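Beta-glucosidase (Chaetomella raphigera, PDB 6JXG) probably hydrolyses terminal, non-reducing beta-D-glucosyl residues to release beta-D-glucose, as a secreted glycoside hydrolase family 3 enzyme of cellulose breakdown. Local coordinates at residues Gln77-Trp82 and Pro131-Leu136; Ser526-Tyr531 and Val631-Ile636. All blocks are in the same frame, centred on the assembly; numbering follows the deposited sequence.

Interaction 1. Residues Gln77-Trp82 and Pro131-Leu136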
loop_
_atom_site.group_PDB
_atom_site.type_symbol
_atom_site.label_atom_id
_atom_site.label_comp_id
_atom_site.label_asym_id
_atom_site.label_seq_id
_atom_site.Cartn_x
_atom_site.Cartn_y
_atom_site.Cartn_z
ATOM N N GLN A 77 3.656 -5.549 1.419
ATOM C CA GLN A 77 4.175 -6.415 2.529
ATOM C C GLN A 77 3.498 -6.101 3.827
ATOM O O GLN A 77 3.137 -7.023 4.592
ATOM C CB GLN A 77 5.695 -6.286 2.720
ATOM C CG GLN A 77 6.283 -7.254 3.814
ATOM C CD GLN A 77 6.374 -8.611 3.186
ATOM O OE1 GLN A 77 6.211 -8.677 1.989
ATOM N NE2 GLN A 77 6.744 -9.659 3.939
ATOM N N THR A 78 3.289 -4.812 4.074
ATOM C CA THR A 78 2.572 -4.330 5.268
ATOM C C THR A 78 1.108 -4.846 5.284
ATOM O O THR A 78 0.623 -5.353 6.310
ATOM C CB THR A 78 2.704 -2.798 5.320
ATOM O OG1 THR A 78 4.078 -2.475 5.413
ATOM C CG2 THR A 78 1.957 -2.211 6.449
ATOM N N ALA A 79 0.432 -4.748 4.140
ATOM C CA ALA A 79 -0.950 -5.298 4.017
ATOM C C ALA A 79 -0.970 -6.764 4.236
ATOM O O ALA A 79 -1.902 -7.259 4.896
ATOM C CB ALA A 79 -1.616 -4.952 2.717
ATOM N N SER A 80 0.061 -7.468 3.762
ATOM C CA SER A 80 0.163 -8.917 3.875
ATOM C C SER A 80 0.231 -9.469 5.294
ATOM O O SER A 80 0.018 -10.680 5.511
ATOM C CB SER A 80 1.316 -9.510 3.047
ATOM O OG SER A 80 1.221 -9.134 1.647
ATOM N N THR A 81 0.535 -8.579 6.264
ATOM C CA THR A 81 0.484 -8.972 7.667
ATOM C C THR A 81 -0.880 -9.087 8.203
ATOM O O THR A 81 -1.039 -9.729 9.241
ATOM C CB THR A 81 1.183 -7.939 8.589
ATOM O OG1 THR A 81 0.358 -6.743 8.642
ATOM C CG2 THR A 81 2.587 -7.684 8.067
ATOM N N TRP A 82 -1.841 -8.396 7.557
ATOM C CA TRP A 82 -3.222 -8.282 7.992
ATOM C C TRP A 82 -3.299 -7.886 9.501
ATOM O O TRP A 82 -4.193 -8.335 10.231
ATOM C CB TRP A 82 -3.999 -9.580 7.774
ATOM C CG TRP A 82 -4.192 -9.949 6.375
ATOM C CD1 TRP A 82 -3.216 -10.320 5.486
ATOM C CD2 TRP A 82 -5.446 -10.087 5.668
ATOM N NE1 TRP A 82 -3.777 -10.596 4.245
ATOM C CE2 TRP A 82 -5.135 -10.471 4.322
ATOM C CE3 TRP A 82 -6.786 -9.904 6.017
ATOM C CZ2 TRP A 82 -6.107 -10.686 3.355
ATOM C CZ3 TRP A 82 -7.764 -10.145 5.043
ATOM C CH2 TRP A 82 -7.402 -10.529 3.730
ATOM N N PRO A 131 -10.766 -3.292 -1.379
ATOM C CA PRO A 131 -10.886 -1.958 -0.855
ATOM C C PRO A 131 -10.986 -1.913 0.667
ATOM O O PRO A 131 -10.601 -0.880 1.266
ATOM C CB PRO A 131 -12.198 -1.451 -1.503
ATOM C CG PRO A 131 -12.978 -2.669 -1.866
ATOM C CD PRO A 131 -11.860 -3.646 -2.265
ATOM N N TYR A 132 -11.545 -2.962 1.317
ATOM C CA TYR A 132 -11.710 -2.947 2.766
ATOM C C TYR A 132 -10.330 -3.027 3.442
ATOM O O TYR A 132 -10.012 -2.237 4.383
ATOM C CB TYR A 132 -12.610 -4.113 3.223
ATOM C CG TYR A 132 -12.855 -4.092 4.685
ATOM C CD1 TYR A 132 -13.850 -3.304 5.221
ATOM C CD2 TYR A 132 -12.052 -4.797 5.560
ATOM C CE1 TYR A 132 -14.082 -3.285 6.618
ATOM C CE2 TYR A 132 -12.232 -4.728 6.901
ATOM C CZ TYR A 132 -13.256 -3.979 7.438
ATOM O OH TYR A 132 -13.389 -3.994 8.860
ATOM N N LEU A 133 -9.541 -4.027 3.040
ATOM C CA LEU A 133 -8.177 -4.173 3.572
ATOM C C LEU A 133 -7.370 -2.927 3.328
ATOM O O LEU A 133 -6.623 -2.414 4.207
ATOM C CB LEU A 133 -7.462 -5.375 2.952
ATOM C CG LEU A 133 -6.004 -5.676 3.352
ATOM C CD1 LEU A 133 -5.940 -5.891 4.836
ATOM C CD2 LEU A 133 -5.507 -6.892 2.618
ATOM N N ASN A 134 -7.439 -2.470 2.082
ATOM C CA ASN A 134 -6.751 -1.245 1.671
ATOM C C ASN A 134 -7.106 -0.046 2.568
ATOM O O ASN A 134 -6.234 0.607 3.182
ATOM C CB ASN A 134 -7.040 -0.986 0.200
ATOM C CG ASN A 134 -6.113 0.026 -0.436
ATOM O OD1 ASN A 134 -5.925 1.124 0.079
ATOM N ND2 ASN A 134 -5.486 -0.367 -1.553
ATOM N N GLY A 135 -8.390 0.190 2.721
ATOM C CA GLY A 135 -8.905 1.217 3.642
ATOM C C GLY A 135 -8.455 1.111 5.099
ATOM O O GLY A 135 -7.985 2.104 5.591
ATOM N N LEU A 136 -8.488 -0.071 5.727
ATOM C CA LEU A 136 -7.948 -0.257 7.080
ATOM C C LEU A 136 -6.419 0.016 7.142
ATOM O O LEU A 136 -5.924 0.608 8.111
ATOM C CB LEU A 136 -8.266 -1.647 7.667
ATOM C CG LEU A 136 -9.548 -1.725 8.543
ATOM C CD1 LEU A 136 -9.549 -0.889 9.827
ATOM C CD2 LEU A 136 -10.727 -1.338 7.724
#

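Interaction 2. Residues Ser526-Tyr531 and Val631-Ile636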
loop_
_atom_site.group_PDB
_atom_site.type_symbol
_atom_site.label_atom_id
_atom_site.label_comp_id
_atom_site.label_asym_id
_atom_site.label_seq_id
_atom_site.Cartn_x
_atom_site.Cartn_y
_atom_site.Cartn_z
ATOM N N SER A 526 2.512 -16.223 9.414
ATOM C CA SER A 526 1.119 -15.804 9.705
ATOM C C SER A 526 0.525 -14.846 8.633
ATOM O O SER A 526 -0.583 -14.256 8.829
ATOM C CB SER A 526 1.041 -15.173 11.108
ATOM O OG SER A 526 1.741 -13.928 11.120
ATOM N N GLY A 527 1.290 -14.588 7.560
ATOM C CA GLY A 527 0.875 -13.712 6.525
ATOM C C GLY A 527 -0.190 -14.387 5.694
ATOM O O GLY A 527 -0.286 -15.583 5.734
ATOM N N LYS A 528 -1.025 -13.610 5.006
ATOM C CA LYS A 528 -2.034 -14.144 4.044
ATOM C C LYS A 528 -1.936 -13.326 2.745
ATOM O O LYS A 528 -1.692 -12.079 2.769
ATOM C CB LYS A 528 -3.492 -13.995 4.614
ATOM C CG LYS A 528 -3.743 -14.665 5.957
ATOM C CD LYS A 528 -3.809 -16.179 5.817
ATOM C CE LYS A 528 -4.551 -16.751 7.019
ATOM N NZ LYS A 528 -4.391 -18.205 7.192
ATOM N N LEU A 529 -2.170 -13.956 1.600
ATOM C CA LEU A 529 -2.060 -13.211 0.353
ATOM C C LEU A 529 -3.044 -12.048 0.299
ATOM O O LEU A 529 -4.222 -12.204 0.650
ATOM C CB LEU A 529 -2.334 -14.106 -0.812
ATOM C CG LEU A 529 -1.334 -15.176 -1.190
ATOM C CD1 LEU A 529 -1.921 -15.961 -2.336
ATOM C CD2 LEU A 529 0.038 -14.585 -1.581
ATOM N N PRO A 530 -2.576 -10.858 -0.148
ATOM C CA PRO A 530 -3.439 -9.718 -0.347
ATOM C C PRO A 530 -3.900 -9.564 -1.782
ATOM O O PRO A 530 -4.515 -8.582 -2.112
ATOM C CB PRO A 530 -2.524 -8.535 0.028
ATOM C CG PRO A 530 -1.169 -8.938 -0.509
ATOM C CD PRO A 530 -1.146 -10.472 -0.220
ATOM N N TYR A 531 -3.620 -10.568 -2.600
ATOM C CA TYR A 531 -4.083 -10.674 -3.983
ATOM C C TYR A 531 -4.167 -12.132 -4.385
ATOM O O TYR A 531 -3.811 -13.018 -3.607
ATOM C CB TYR A 531 -3.160 -9.889 -4.899
ATOM C CG TYR A 531 -1.684 -10.096 -4.584
ATOM C CD1 TYR A 531 -1.104 -11.348 -4.659
ATOM C CD2 TYR A 531 -0.862 -9.007 -4.217
ATOM C CE1 TYR A 531 0.214 -11.533 -4.366
ATOM C CE2 TYR A 531 0.472 -9.205 -3.930
ATOM C CZ TYR A 531 0.991 -10.474 -4.000
ATOM O OH TYR A 531 2.330 -10.630 -3.725
ATOM N N VAL A 631 -5.208 -15.374 10.783
ATOM C CA VAL A 631 -5.950 -14.212 10.315
ATOM C C VAL A 631 -7.349 -14.684 9.943
ATOM O O VAL A 631 -7.562 -15.247 8.879
ATOM C CB VAL A 631 -5.274 -13.504 9.094
ATOM C CG1 VAL A 631 -6.076 -12.289 8.624
ATOM C CG2 VAL A 631 -3.900 -13.065 9.442
ATOM N N ALA A 632 -8.291 -14.545 10.893
ATOM C CA ALA A 632 -9.699 -14.839 10.586
ATOM C C ALA A 632 -10.276 -13.730 9.728
ATOM O O ALA A 632 -10.001 -12.566 9.966
ATOM C CB ALA A 632 -10.475 -14.969 11.829
ATOM N N GLN A 633 -11.119 -14.093 8.778
ATOM C CA GLN A 633 -11.645 -13.193 7.757
ATOM C C GLN A 633 -13.135 -13.336 7.694
ATOM O O GLN A 633 -13.639 -14.471 7.821
ATOM C CB GLN A 633 -11.074 -13.479 6.392
ATOM C CG GLN A 633 -9.567 -13.317 6.397
ATOM C CD GLN A 633 -8.865 -14.044 5.282
ATOM O OE1 GLN A 633 -9.300 -14.027 4.140
ATOM N NE2 GLN A 633 -7.746 -14.662 5.609
ATOM N N LEU A 634 -13.797 -12.195 7.473
ATOM C CA LEU A 634 -15.233 -12.099 7.269
ATOM C C LEU A 634 -15.525 -11.533 5.910
ATOM O O LEU A 634 -15.085 -10.408 5.606
ATOM C CB LEU A 634 -15.834 -11.106 8.259
ATOM C CG LEU A 634 -17.306 -11.065 8.631
ATOM C CD1 LEU A 634 -17.868 -9.708 8.938
ATOM C CD2 LEU A 634 -18.255 -11.998 7.961
ATOM N N TYR A 635 -16.327 -12.270 5.138
ATOM C CA TYR A 635 -16.822 -11.916 3.798
ATOM C C TYR A 635 -18.378 -11.857 3.877
ATOM O O TYR A 635 -19.059 -12.656 4.610
ATOM C CB TYR A 635 -16.374 -12.925 2.727
ATOM C CG TYR A 635 -14.866 -12.984 2.552
ATOM C CD1 TYR A 635 -14.228 -12.217 1.602
ATOM C CD2 TYR A 635 -14.080 -13.739 3.413
ATOM C CE1 TYR A 635 -12.832 -12.249 1.471
ATOM C CE2 TYR A 635 -12.685 -13.768 3.288
ATOM C CZ TYR A 635 -12.069 -12.981 2.346
ATOM O OH TYR A 635 -10.686 -13.026 2.270
ATOM N N ILE A 636 -18.915 -10.843 3.228
ATOM C CA ILE A 636 -20.351 -10.590 3.235
ATOM C C ILE A 636 -20.927 -10.736 1.847
ATOM O O ILE A 636 -20.327 -10.302 0.853
ATOM C CB ILE A 636 -20.614 -9.218 3.814
ATOM C CG1 ILE A 636 -20.225 -9.320 5.305
ATOM C CG2 ILE A 636 -22.046 -8.779 3.570
ATOM C CD1 ILE A 636 -20.670 -8.194 6.150
#

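Interaction 1. Residues Gln77-Trp82 and Pro131-Leu136
L133 reaches W82 and A79 mainly with CD2, while CD1 comes near A79 O. CD2 lies over one face of the W82 indole, 4.1 Å from the centroid of the six-membered ring and 19° off the ring normal. This is a CH-pi contact. The methyl is offset toward the rim, and its nearest ring atom is W82 CZ2, 3.9 Å from L133 CD2. The two side chains cross at about a right angle. L133 CG is anti to the backbone N (chi1 178°), which carries the branches out from helix 131-147 toward the other segment.

The A79 side is looser. A79 CB stays 4.3 Å from L133 CD2, and A79 O is 4.3 Å from L133 CD1. A79 and L133 are the nearest pair in the backbone, their CA atoms 7.3 Å apart. Even this side is buried and does not face solvent.

The chain turns from A79 to W82 in a type I beta turn, and W82 has positive phi. T78 O takes both T81 N and T81 OG1, the latter at 2.7 Å. W82 NE1 bonds to K528 O, and W82 and F653 form an edge-to-face pair.

Both segments belong to the N-terminal, TIM-barrel-type domain of family 3. The side chains that meet are apolar, with A79 O beside them, so the contact rests on dispersion and burial, while the indole N-H is satisfied elsewhere.

Interaction 2. Residues Ser526-Tyr531 and Val631-Ile636
The side chains of K528 and V631 lie alongside each other and run in opposing senses, and their alkyl parts form the centre of the contact. K528 CG is 3.7 Å from V631 CB and 3.8 Å from V631 CG2. Further along, K528 CE comes to 3.9 Å from V631 CB. Chi1 (-57°) sets the lysine CG beside the valine, and the bend at chi2 (-73°) brings CE back against it. V631 CG2 also comes to 3.6 Å from S526 O. V631 CG1 is anti to the backbone N, and CG2 is the branch turned to the loop.

Q633 comes in beside the lysine. Its NE2 is 4.0 Å from K528 CG, a van der Waals approach. The amide is held by other groups: NE2 makes a weak bond to V631 O and another bond to G574 O. Q633 OE1 accepts from Y635 OH at 2.5 Å, in the carbonyl plane. These bonds probably fix the rotation of the amide. The charged end of K528 runs on to a salt bridge with E630 and a bond to G576 O.

The loop 526-531 belongs to the C-terminal domain of family 3. Strand 628-637 belongs to the fibronectin type III-like domain, so the contact joins the two. The strand lies between 649-658 and 692-698 in an antiparallel sheet. A632 faces strand 663-671, while P530 and Y531 rest on I76 of helix 75-79.

How the interactions relate
Interaction 1 closes before interaction 2 opens along the chain, yet their centres are about 9 Å apart. Interaction 1 lies within the N-terminal domain. Interaction 2 joins the C-terminal and fibronectin type III-like domains. Segments 77-82 and 526-531 touch directly: K528 N probably donates to S80 O, beside the indole bond of interaction 1. W82 also packs on V631, its CB 3.5 Å from V631 CG1. Strand 649-658 borders both contacts: K655 bonds to T81 O and to S526 OG. Three domains of the one chain therefore meet at this buried spot.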